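Local coordinates for protein deoxyhypusine hydroxylase (Homo sapiens, PDB 4D50) that hydroxylates the deoxyhypusine side chain of translation initiation factor eIF5A at a diiron centre, completing the formation of hypusine, at residues Q71-Q84 and A99-L112. Sequence-based numbering, arbitrary orientation.
Sequences QDARAIPMLVDVLQ and ALGAIGDPEVLEIL. With GAI (guanidine), chain I.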
# COMPACT_ATOMS: atom_id res chain seq x y z
N GLN A 71 -3.90 1.85 12.64
CA GLN A 71 -3.19 2.70 13.61
C GLN A 71 -3.32 2.22 15.07
O GLN A 71 -3.31 3.04 16.00
CB GLN A 71 -3.58 4.14 13.45
CG GLN A 71 -3.01 4.69 12.12
CD GLN A 71 -3.02 6.20 12.10
OE1 GLN A 71 -4.09 6.80 12.07
NE2 GLN A 71 -1.87 6.80 12.05
N ASP A 72 -3.49 0.91 15.23
CA ASP A 72 -3.72 0.30 16.52
C ASP A 72 -2.43 -0.34 16.99
O ASP A 72 -1.90 -1.32 16.44
CB ASP A 72 -4.89 -0.64 16.45
CG ASP A 72 -5.38 -1.06 17.82
OD1 ASP A 72 -4.56 -1.20 18.74
OD2 ASP A 72 -6.63 -1.26 17.95
N ALA A 73 -1.89 0.23 18.05
CA ALA A 73 -0.59 -0.24 18.61
C ALA A 73 -0.62 -1.73 18.98
O ALA A 73 0.40 -2.34 19.11
CB ALA A 73 -0.17 0.66 19.84
N ARG A 74 -1.79 -2.29 19.14
CA ARG A 74 -1.93 -3.74 19.42
C ARG A 74 -1.34 -4.63 18.31
O ARG A 74 -1.06 -5.77 18.54
CB ARG A 74 -3.35 -4.17 19.73
CG ARG A 74 -3.86 -3.64 21.08
CD ARG A 74 -4.99 -4.48 21.71
NE ARG A 74 -4.43 -5.39 22.70
CZ ARG A 74 -4.07 -5.02 23.92
NH1 ARG A 74 -4.25 -3.75 24.31
NH2 ARG A 74 -3.51 -5.90 24.76
N ALA A 75 -1.19 -4.08 17.10
CA ALA A 75 -0.68 -4.81 15.96
C ALA A 75 0.81 -4.86 15.96
O ALA A 75 1.41 -5.54 15.07
CB ALA A 75 -1.19 -4.20 14.65
N ILE A 76 1.46 -4.10 16.86
CA ILE A 76 2.88 -3.90 16.70
C ILE A 76 3.72 -5.16 16.78
O ILE A 76 4.62 -5.37 15.99
CB ILE A 76 3.38 -2.80 17.71
CG1 ILE A 76 3.05 -1.41 17.14
CG2 ILE A 76 4.88 -2.90 17.97
CD1 ILE A 76 3.21 -0.28 18.14
N PRO A 77 3.44 -6.05 17.80
CA PRO A 77 4.19 -7.29 17.88
C PRO A 77 4.14 -8.17 16.62
O PRO A 77 5.14 -8.70 16.22
CB PRO A 77 3.58 -8.01 19.09
CG PRO A 77 3.04 -6.90 19.90
CD PRO A 77 2.51 -5.87 18.92
N MET A 78 3.00 -8.29 16.00
CA MET A 78 2.83 -9.15 14.82
C MET A 78 3.60 -8.51 13.70
O MET A 78 4.27 -9.20 12.96
CB MET A 78 1.35 -9.27 14.43
CG MET A 78 1.12 -10.18 13.24
SD MET A 78 1.62 -11.93 13.34
CE MET A 78 1.21 -12.49 14.95
N LEU A 79 3.53 -7.20 13.60
CA LEU A 79 4.20 -6.49 12.45
C LEU A 79 5.74 -6.57 12.60
O LEU A 79 6.49 -6.69 11.64
CB LEU A 79 3.78 -5.05 12.33
CG LEU A 79 2.34 -4.87 11.84
CD1 LEU A 79 1.80 -3.48 12.04
CD2 LEU A 79 2.30 -5.23 10.35
N VAL A 80 6.20 -6.55 13.85
CA VAL A 80 7.63 -6.77 14.10
C VAL A 80 8.05 -8.16 13.63
O VAL A 80 9.12 -8.35 13.00
CB VAL A 80 7.96 -6.42 15.60
CG1 VAL A 80 9.39 -6.83 15.92
CG2 VAL A 80 7.82 -4.93 15.85
N ASP A 81 7.29 -9.18 14.02
CA ASP A 81 7.55 -10.56 13.68
C ASP A 81 7.61 -10.68 12.16
O ASP A 81 8.52 -11.29 11.65
CB ASP A 81 6.47 -11.55 14.17
CG ASP A 81 6.48 -11.78 15.68
OD1 ASP A 81 7.45 -11.37 16.33
OD2 ASP A 81 5.52 -12.41 16.20
N VAL A 82 6.69 -10.06 11.43
CA VAL A 82 6.76 -10.08 9.94
C VAL A 82 7.99 -9.35 9.38
O VAL A 82 8.64 -9.83 8.50
CB VAL A 82 5.46 -9.54 9.33
CG1 VAL A 82 5.62 -9.42 7.82
CG2 VAL A 82 4.31 -10.43 9.73
N LEU A 83 8.27 -8.16 9.88
CA LEU A 83 9.43 -7.43 9.46
C LEU A 83 10.69 -8.24 9.66
O LEU A 83 11.55 -8.24 8.79
CB LEU A 83 9.61 -6.16 10.26
CG LEU A 83 10.80 -5.29 9.95
CD1 LEU A 83 10.90 -4.97 8.47
CD2 LEU A 83 10.79 -4.02 10.82
N GLN A 84 10.78 -8.87 10.81
CA GLN A 84 12.01 -9.68 11.12
C GLN A 84 12.09 -11.03 10.40
O GLN A 84 13.19 -11.57 10.23
CB GLN A 84 12.18 -9.86 12.63
CG GLN A 84 12.26 -8.53 13.40
CD GLN A 84 12.72 -8.68 14.84
OE1 GLN A 84 11.99 -9.18 15.68
NE2 GLN A 84 13.94 -8.22 15.12
N ALA A 99 3.98 -0.22 7.87
CA ALA A 99 2.88 -0.27 8.75
C ALA A 99 3.29 0.19 10.14
O ALA A 99 2.53 0.82 10.78
CB ALA A 99 2.23 -1.64 8.77
N LEU A 100 4.50 -0.22 10.60
CA LEU A 100 5.03 0.25 11.85
C LEU A 100 5.15 1.78 11.87
O LEU A 100 4.72 2.37 12.85
CB LEU A 100 6.38 -0.48 12.20
CG LEU A 100 6.19 -1.97 12.56
CD1 LEU A 100 7.54 -2.69 12.57
CD2 LEU A 100 5.46 -2.14 13.94
N GLY A 101 5.57 2.36 10.74
CA GLY A 101 5.58 3.81 10.56
C GLY A 101 4.21 4.45 10.61
O GLY A 101 4.06 5.57 11.18
N ALA A 102 3.19 3.73 10.11
CA ALA A 102 1.87 4.29 9.95
C ALA A 102 1.20 4.37 11.24
O ALA A 102 0.45 5.30 11.49
CB ALA A 102 1.09 3.51 8.93
N ILE A 103 1.45 3.40 12.10
CA ILE A 103 0.87 3.39 13.44
C ILE A 103 1.40 4.56 14.27
O ILE A 103 0.62 5.18 14.99
CB ILE A 103 1.13 2.07 14.14
CG1 ILE A 103 0.30 0.97 13.46
CG2 ILE A 103 0.72 2.11 15.64
CD1 ILE A 103 0.77 -0.45 13.81
N GLY A 104 2.62 4.98 14.01
CA GLY A 104 3.09 6.30 14.51
C GLY A 104 3.53 6.27 15.95
O GLY A 104 3.78 7.35 16.55
N ASP A 105 3.68 5.09 16.51
CA ASP A 105 4.10 4.94 17.90
C ASP A 105 5.61 4.84 17.98
O ASP A 105 6.21 3.90 17.47
CB ASP A 105 3.45 3.67 18.46
CG ASP A 105 3.70 3.47 19.95
OD1 ASP A 105 4.75 3.89 20.50
OD2 ASP A 105 2.85 2.77 20.53
N PRO A 106 6.26 5.78 18.68
CA PRO A 106 7.74 5.79 18.75
C PRO A 106 8.43 4.60 19.44
O PRO A 106 9.63 4.47 19.35
CB PRO A 106 8.04 7.10 19.48
CG PRO A 106 6.79 7.47 20.20
CD PRO A 106 5.62 6.79 19.54
N GLU A 107 7.67 3.77 20.15
CA GLU A 107 8.12 2.49 20.71
C GLU A 107 8.90 1.67 19.68
O GLU A 107 9.81 0.97 20.02
CB GLU A 107 6.87 1.71 21.10
CG GLU A 107 7.05 0.27 21.58
CD GLU A 107 5.72 -0.49 21.57
OE1 GLU A 107 4.67 0.16 21.84
OE2 GLU A 107 5.72 -1.72 21.28
N VAL A 108 8.51 1.81 18.41
CA VAL A 108 9.14 1.06 17.29
C VAL A 108 10.30 1.75 16.64
O VAL A 108 10.91 1.19 15.75
CB VAL A 108 8.09 0.67 16.21
CG1 VAL A 108 6.92 -0.04 16.84
CG2 VAL A 108 7.60 1.88 15.39
N LEU A 109 10.70 2.93 17.12
CA LEU A 109 11.83 3.66 16.41
C LEU A 109 13.10 2.89 16.34
O LEU A 109 13.78 2.90 15.34
CB LEU A 109 12.18 4.95 17.13
CG LEU A 109 12.24 6.30 16.51
CD1 LEU A 109 13.04 7.17 17.48
CD2 LEU A 109 12.81 6.30 15.11
N GLU A 110 13.43 2.15 17.40
CA GLU A 110 14.74 1.53 17.46
C GLU A 110 14.83 0.38 16.46
O GLU A 110 15.84 0.25 15.74
CB GLU A 110 15.12 1.12 18.92
CG GLU A 110 15.74 2.29 19.75
CD GLU A 110 16.76 3.18 18.96
OE1 GLU A 110 17.86 2.71 18.57
OE2 GLU A 110 16.45 4.39 18.72
N ILE A 111 13.79 -0.42 16.38
CA ILE A 111 13.71 -1.49 15.37
C ILE A 111 13.73 -0.92 13.95
O ILE A 111 14.35 -1.49 13.06
CB ILE A 111 12.54 -2.46 15.60
CG1 ILE A 111 12.66 -3.62 14.61
CG2 ILE A 111 11.17 -1.85 15.39
CD1 ILE A 111 12.25 -4.95 15.22
N LEU A 112 12.96 0.16 13.70
CA LEU A 112 13.02 0.77 12.37
C LEU A 112 14.39 1.31 12.01
O LEU A 112 14.83 1.19 10.91
CB LEU A 112 11.94 1.83 12.19
CG LEU A 112 10.53 1.29 12.30
CD1 LEU A 112 9.55 2.41 12.32
CD2 LEU A 112 10.13 0.32 11.22
C GAI I . -7.31 -3.01 20.09
N1 GAI I . -6.47 -2.65 20.94
N2 GAI I . -7.02 -4.05 19.31
N3 GAI I . -8.44 -2.31 19.94
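L100 drives into helix 76-84 as a knob among I76, L79, V80 and L83. Its CD2 lies 3.7 Å from L79 CB, while CD1 turns to L83 CD2 and V80 CG2, the valine meeting it at about a right angle. Beside it, L79 and I103 reach toward each other tip to tip, their CD1 methyls 3.7 Å apart, and A99 CB fills in next to both L79 methyls. With CG1 anti to its carbonyl carbon (chi1 -70°), I103 lays that branch against Q71 CA and leaves CG2 for A73 CA. This is the seam between the first two HEAT-like repeats, with 71-84 in the first and 99-112 in the second; helical segments 76-84 and 99-103 run nearly antiparallel (153°), their axes 10.3 Å apart. I76 carries the packing on to the 3-10 segment 106-108, its CG2 3.7 Å from V108 CG1. Farther along, I111 CD1 presses tightly on V80 CG1 at 3.5 Å. At the other end Q71 NE2 gives a 2.8 Å hydrogen bond to A102 O, which lies close to the plane of the Q71 amide, and also hydrogen-bonds E143. Asx turns lead into both 3-10 segments, 73-75 and 106-108, D72 OD1 accepting from R74 N and D105 OD1 from E107 N. With an alanine in place of D72, R74 N would lose this acceptor, segment 73-75 would probably be freer to shift, and the guanidine pocket would lose a carboxylate.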